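Side-chain contacts in geranylgeranyl pyrophosphate synthase (Geoglobus acetivorans, PDB 5JFQ), which builds geranylgeranyl diphosphate, with some farnesyl diphosphate, by adding isopentenyl diphosphate units stepwise to dimethylallyl diphosphate in a magnesium-dependent reaction: residues F120-L123 and S124-D127; A200-N203 and Y204-S208. All coordinates share one frame; numbering follows the deposited sequence.

Overall arrangement
Both contacts are local, and each lies within one continuous run of an all-helical polyprenyl synthase subunit: contact 1 joins a last helical turn to the loop after it, contact 2 two successive turns of a helix. From the N terminus, the chain passes through helix 67-88 and reaches helix 105-123, where contact 1 forms at the C-terminal end and turns the chain into the loop before helix 130-159. Contact 2 comes later, inside helix 195-221, and closes no loop. The two follow in series, neither nested nor crossed, with centres 23 Å apart. Helix 165-190 packs against both, meeting Leu123 and Ser126 of contact 1 and Leu201 and Trp202 of contact 2. Only contact 1 also reaches the second subunit.

Contact 1: F120-L123 and S124-D127; sequences FEIL and SMSD
The C-terminal end of helix 105-123 unwinds here through a type I beta turn, Leu123 to Ser126, where backbone carbonyls of the last turn meet the serines that follow. Ser124 N still bonds to Phe120 O in the helical i to i+4 way, whereas Met125 N turns to Ile122 O at 2.9 Å and Ser126 N to Leu123 O at 3.1 Å. Ser124 OG, set between its backbone N and carbonyl carbon (chi1 82°), folds back and gives a hydrogen bond to Glu121 O at 2.8 Å, tilted 35° from the carbonyl plane. An alanine here removes the hydroxyl and would probably leave Glu121 O without its side-chain donor where the helical bonding runs out. Ser126 OG lies 2.9 Å from Leu123 O, the acceptor of Ser126 N. The extended Met125 chain returns along the helix, its CE methyl 4.0 Å from both Glu121 CG and Ile122 CG1. The Glu121 carboxylate continues past it to a salt bridge with Arg142 of the second subunit, and the Phe120 ring stacks on Phe120 of that subunit. The arrangement is typical of a helix C-terminus leaving through a beta turn, here within the homodimer interface.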
ATOM      1  N   PHE B 120       2.751  -6.304  -5.627  1.00 42.62           N
ATOM      2  CA  PHE B 120       2.327  -6.065  -6.992  1.00 44.19           C
ATOM      3  C   PHE B 120       3.489  -6.194  -7.971  1.00 48.05           C
ATOM      4  O   PHE B 120       3.277  -6.573  -9.126  1.00 48.04           O
ATOM      5  CB  PHE B 120       1.649  -4.712  -7.083  1.00 40.75           C
ATOM      6  CG  PHE B 120       0.276  -4.721  -6.519  1.00 45.71           C
ATOM      7  CD1 PHE B 120      -0.782  -5.236  -7.257  1.00 36.92           C
ATOM      8  CD2 PHE B 120       0.044  -4.284  -5.225  1.00 48.03           C
ATOM      9  CE1 PHE B 120      -2.048  -5.273  -6.738  1.00 46.14           C
ATOM     10  CE2 PHE B 120      -1.237  -4.319  -4.684  1.00 51.60           C
ATOM     11  CZ  PHE B 120      -2.288  -4.807  -5.437  1.00 50.78           C
ATOM     12  N   GLU B 121       4.719  -5.920  -7.536  1.00 43.72           N
ATOM     13  CA  GLU B 121       5.829  -6.139  -8.445  1.00 43.25           C
ATOM     14  C   GLU B 121       6.067  -7.625  -8.643  1.00 50.87           C
ATOM     15  O   GLU B 121       6.410  -8.069  -9.747  1.00 49.07           O
ATOM     16  CB  GLU B 121       7.099  -5.466  -7.937  1.00 44.28           C
ATOM     17  CG  GLU B 121       8.259  -5.646  -8.878  1.00 49.84           C
ATOM     18  CD  GLU B 121       9.564  -5.116  -8.350  1.00 52.57           C
ATOM     19  OE1 GLU B 121       9.582  -4.539  -7.248  1.00 50.76           O
ATOM     20  OE2 GLU B 121      10.582  -5.283  -9.053  1.00 60.90           O
ATOM     21  N   ILE B 122       5.871  -8.419  -7.591  1.00 51.52           N
ATOM     22  CA  ILE B 122       6.088  -9.852  -7.734  1.00 51.87           C
ATOM     23  C   ILE B 122       4.976 -10.475  -8.573  1.00 49.67           C
ATOM     24  O   ILE B 122       5.244 -11.219  -9.521  1.00 49.31           O
ATOM     25  CB  ILE B 122       6.225 -10.507  -6.356  1.00 48.17           C
ATOM     26  CG1 ILE B 122       7.529 -10.024  -5.714  1.00 47.54           C
ATOM     27  CG2 ILE B 122       6.184 -12.029  -6.497  1.00 49.52           C
ATOM     28  CD1 ILE B 122       7.606 -10.263  -4.202  1.00 50.91           C
ATOM     29  N   LEU B 123       3.717 -10.151  -8.259  1.00 46.57           N
ATOM     30  CA  LEU B 123       2.601 -10.637  -9.061  1.00 47.33           C
ATOM     31  C   LEU B 123       2.849 -10.415 -10.546  1.00 49.10           C
ATOM     32  O   LEU B 123       2.638 -11.319 -11.356  1.00 50.78           O
ATOM     33  CB  LEU B 123       1.300  -9.955  -8.637  1.00 42.48           C
ATOM     34  CG  LEU B 123       0.069 -10.303  -9.481  1.00 45.29           C
ATOM     35  CD1 LEU B 123      -0.178 -11.784  -9.471  1.00 43.11           C
ATOM     36  CD2 LEU B 123      -1.146  -9.586  -8.952  1.00 45.72           C
ATOM     37  N   SER B 124       3.333  -9.224 -10.912  1.00 49.42           N
ATOM     38  CA  SER B 124       3.516  -8.830 -12.298  1.00 43.79           C
ATOM     39  C   SER B 124       4.609  -9.622 -12.993  1.00 46.45           C
ATOM     40  O   SER B 124       4.702  -9.561 -14.225  1.00 49.14           O
ATOM     41  CB  SER B 124       3.833  -7.333 -12.384  1.00 41.52           C
ATOM     42  OG  SER B 124       5.213  -7.083 -12.130  1.00 48.01           O
ATOM     43  N   MET B 125       5.442 -10.336 -12.241  1.00 46.92           N
ATOM     44  CA  MET B 125       6.463 -11.188 -12.833  1.00 46.95           C
ATOM     45  C   MET B 125       5.906 -12.505 -13.348  1.00 49.52           C
ATOM     46  O   MET B 125       6.680 -13.318 -13.863  1.00 48.64           O
ATOM     47  CB  MET B 125       7.557 -11.507 -11.820  1.00 43.65           C
ATOM     48  CG  MET B 125       8.218 -10.324 -11.194  1.00 47.05           C
ATOM     49  SD  MET B 125       9.346 -10.900  -9.906  1.00 57.40           S
ATOM     50  CE  MET B 125       9.709  -9.374  -9.059  1.00 51.23           C
ATOM     51  N   SER B 126       4.603 -12.744 -13.209  1.00 45.65           N
ATOM     52  CA  SER B 126       4.067 -14.074 -13.457  1.00 49.26           C
ATOM     53  C   SER B 126       4.277 -14.507 -14.905  1.00 49.00           C
ATOM     54  O   SER B 126       4.178 -13.705 -15.837  1.00 48.67           O
ATOM     55  CB  SER B 126       2.582 -14.122 -13.106  1.00 47.59           C
ATOM     56  OG  SER B 126       2.407 -14.173 -11.700  1.00 51.15           O
ATOM     57  N   ASP B 127       4.580 -15.795 -15.082  1.00 48.10           N
ATOM     58  CA  ASP B 127       4.630 -16.424 -16.397  1.00 50.06           C
ATOM     59  C   ASP B 127       3.219 -16.855 -16.771  1.00 50.39           C
ATOM     60  O   ASP B 127       2.811 -18.007 -16.592  1.00 54.07           O
ATOM     61  CB  ASP B 127       5.585 -17.605 -16.391  1.00 58.59           C
ATOM     62  CG  ASP B 127       5.505 -18.424 -17.664  1.00 63.79           C
ATOM     63  OD1 ASP B 127       5.118 -17.887 -18.737  1.00 64.86           O
ATOM     64  OD2 ASP B 127       5.823 -19.625 -17.573  1.00 68.63           O
TER

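Contact 2: A200-N203 and Y204-S208; sequences ALWN and YGIYS
Ile206 lays its CD1 methyl over one face of the Trp202 indole, a contact between positions i and i+4 within helix 195-221 of the polyprenyl synthase fold. The methyl is modelled closer to the indole than a C-H can sit, so only its placement over the face is meaningful. Trp202 carries CG anti to its backbone N (chi1 -177°), which swings the indole out beside the helix to meet Val178, Ile182 and Ser185 of helix 165-190. Asn203 and Tyr207 form a second i to i+4 pair, lying side by side and pointing the same way, with Asn203 CB 3.8 Å from Tyr207 CE2. Regular helical bonds set the spacing of both pairs: Ile206 N reaches Trp202 O at 3.0 Å, and Tyr207 N reaches Asn203 O at 3.0 Å. Further round, the Tyr204 ring packs on Ala294 and Leu298 of helix 280-298, while its OH bonds to Leu310 O in helix 305-316. Tyr204 O accepts Ser208 N at 2.9 Å; the Ser208 hydroxyl, on the opposite face of the carbonyl plane, is modelled doubtfully close to the same oxygen. That Ser208 OG stands 3.5 Å above the Tyr204 ring plane, over the centre of the ring.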
ATOM      1  N   ALA B 200     -15.696 -20.743  -8.273  1.00 70.05           N
ATOM      2  CA  ALA B 200     -15.665 -21.954  -7.460  1.00 66.68           C
ATOM      3  C   ALA B 200     -14.463 -21.960  -6.527  1.00 61.82           C
ATOM      4  O   ALA B 200     -14.597 -22.234  -5.331  1.00 65.48           O
ATOM      5  CB  ALA B 200     -15.665 -23.192  -8.357  1.00 63.27           C
ATOM      6  N   LEU B 201     -13.271 -21.669  -7.053  1.00 66.16           N
ATOM      7  CA  LEU B 201     -12.105 -21.583  -6.181  1.00 60.88           C
ATOM      8  C   LEU B 201     -12.210 -20.383  -5.267  1.00 65.97           C
ATOM      9  O   LEU B 201     -11.752 -20.429  -4.120  1.00 65.05           O
ATOM     10  CB  LEU B 201     -10.831 -21.509  -7.006  1.00 60.90           C
ATOM     11  CG  LEU B 201     -10.515 -22.831  -7.695  1.00 66.99           C
ATOM     12  CD1 LEU B 201      -9.463 -22.644  -8.782  1.00 61.60           C
ATOM     13  CD2 LEU B 201     -10.057 -23.834  -6.649  1.00 60.42           C
ATOM     14  N   TRP B 202     -12.808 -19.306  -5.768  1.00 66.67           N
ATOM     15  CA  TRP B 202     -13.102 -18.149  -4.940  1.00 63.47           C
ATOM     16  C   TRP B 202     -13.942 -18.557  -3.738  1.00 66.07           C
ATOM     17  O   TRP B 202     -13.498 -18.454  -2.587  1.00 67.68           O
ATOM     18  CB  TRP B 202     -13.814 -17.095  -5.795  1.00 64.25           C
ATOM     19  CG  TRP B 202     -14.162 -15.764  -5.134  1.00 68.45           C
ATOM     20  CD1 TRP B 202     -15.413 -15.251  -4.948  1.00 66.14           C
ATOM     21  CD2 TRP B 202     -13.247 -14.774  -4.622  1.00 62.11           C
ATOM     22  NE1 TRP B 202     -15.337 -14.017  -4.343  1.00 62.63           N
ATOM     23  CE2 TRP B 202     -14.020 -13.700  -4.140  1.00 63.89           C
ATOM     24  CE3 TRP B 202     -11.859 -14.695  -4.527  1.00 60.32           C
ATOM     25  CZ2 TRP B 202     -13.449 -12.567  -3.570  1.00 59.44           C
ATOM     26  CZ3 TRP B 202     -11.297 -13.574  -3.967  1.00 57.88           C
ATOM     27  CH2 TRP B 202     -12.088 -12.525  -3.493  1.00 57.85           C
ATOM     28  N   ASN B 203     -15.153 -19.062  -3.997  1.00 65.72           N
ATOM     29  CA  ASN B 203     -16.060 -19.424  -2.911  1.00 66.18           C
ATOM     30  C   ASN B 203     -15.393 -20.377  -1.927  1.00 66.55           C
ATOM     31  O   ASN B 203     -15.527 -20.221  -0.707  1.00 62.49           O
ATOM     32  CB  ASN B 203     -17.337 -20.031  -3.489  1.00 62.18           C
ATOM     33  CG  ASN B 203     -18.326 -18.973  -3.956  1.00 63.21           C
ATOM     34  OD1 ASN B 203     -18.027 -17.782  -3.949  1.00 60.65           O
ATOM     35  ND2 ASN B 203     -19.515 -19.407  -4.357  1.00 65.80           N
ATOM     36  N   TYR B 204     -14.631 -21.345  -2.437  1.00 63.62           N
ATOM     37  CA  TYR B 204     -13.883 -22.225  -1.549  1.00 65.89           C
ATOM     38  C   TYR B 204     -12.971 -21.429  -0.624  1.00 67.17           C
ATOM     39  O   TYR B 204     -12.940 -21.662   0.590  1.00 70.13           O
ATOM     40  CB  TYR B 204     -13.072 -23.220  -2.366  1.00 64.54           C
ATOM     41  CG  TYR B 204     -11.968 -23.875  -1.587  1.00 63.36           C
ATOM     42  CD1 TYR B 204     -12.203 -25.014  -0.841  1.00 66.85           C
ATOM     43  CD2 TYR B 204     -10.683 -23.362  -1.609  1.00 60.29           C
ATOM     44  CE1 TYR B 204     -11.180 -25.627  -0.136  1.00 71.25           C
ATOM     45  CE2 TYR B 204      -9.659 -23.962  -0.911  1.00 61.72           C
ATOM     46  CZ  TYR B 204      -9.910 -25.094  -0.177  1.00 68.13           C
ATOM     47  OH  TYR B 204      -8.892 -25.692   0.524  1.00 72.68           O
ATOM     48  N   GLY B 205     -12.216 -20.481  -1.183  1.00 63.15           N
ATOM     49  CA  GLY B 205     -11.255 -19.749  -0.377  1.00 60.55           C
ATOM     50  C   GLY B 205     -11.917 -18.882   0.677  1.00 63.41           C
ATOM     51  O   GLY B 205     -11.451 -18.810   1.812  1.00 64.00           O
ATOM     52  N   ILE B 206     -13.009 -18.213   0.320  1.00 59.42           N
ATOM     53  CA  ILE B 206     -13.695 -17.380   1.294  1.00 64.33           C
ATOM     54  C   ILE B 206     -14.218 -18.232   2.432  1.00 66.56           C
ATOM     55  O   ILE B 206     -13.959 -17.959   3.611  1.00 65.84           O
ATOM     56  CB  ILE B 206     -14.834 -16.595   0.632  1.00 64.80           C
ATOM     57  CG1 ILE B 206     -14.266 -15.523  -0.287  1.00 64.90           C
ATOM     58  CG2 ILE B 206     -15.747 -16.009   1.680  1.00 63.76           C
ATOM     59  CD1 ILE B 206     -14.601 -15.783  -1.710  1.00 69.63           C
ATOM     60  N   TYR B 207     -14.972 -19.273   2.088  1.00 66.85           N
ATOM     61  CA  TYR B 207     -15.586 -20.102   3.114  1.00 69.82           C
ATOM     62  C   TYR B 207     -14.527 -20.736   3.992  1.00 69.13           C
ATOM     63  O   TYR B 207     -14.656 -20.747   5.224  1.00 71.04           O
ATOM     64  CB  TYR B 207     -16.477 -21.152   2.464  1.00 68.88           C
ATOM     65  CG  TYR B 207     -17.600 -20.508   1.699  1.00 66.16           C
ATOM     66  CD1 TYR B 207     -18.118 -19.295   2.114  1.00 61.44           C
ATOM     67  CD2 TYR B 207     -18.123 -21.092   0.554  1.00 66.85           C
ATOM     68  CE1 TYR B 207     -19.129 -18.686   1.434  1.00 58.82           C
ATOM     69  CE2 TYR B 207     -19.145 -20.484  -0.140  1.00 65.38           C
ATOM     70  CZ  TYR B 207     -19.644 -19.274   0.310  1.00 64.97           C
ATOM     71  OH  TYR B 207     -20.664 -18.648  -0.369  1.00 70.18           O
ATOM     72  N   SER B 208     -13.449 -21.218   3.386  1.00 60.40           N
ATOM     73  CA  SER B 208     -12.350 -21.702   4.200  1.00 64.76           C
ATOM     74  C   SER B 208     -11.852 -20.610   5.134  1.00 68.63           C
ATOM     75  O   SER B 208     -11.501 -20.885   6.283  1.00 68.20           O
ATOM     76  CB  SER B 208     -11.234 -22.214   3.305  1.00 64.39           C
ATOM     77  OG  SER B 208     -11.780 -23.093   2.339  1.00 67.94           O
TER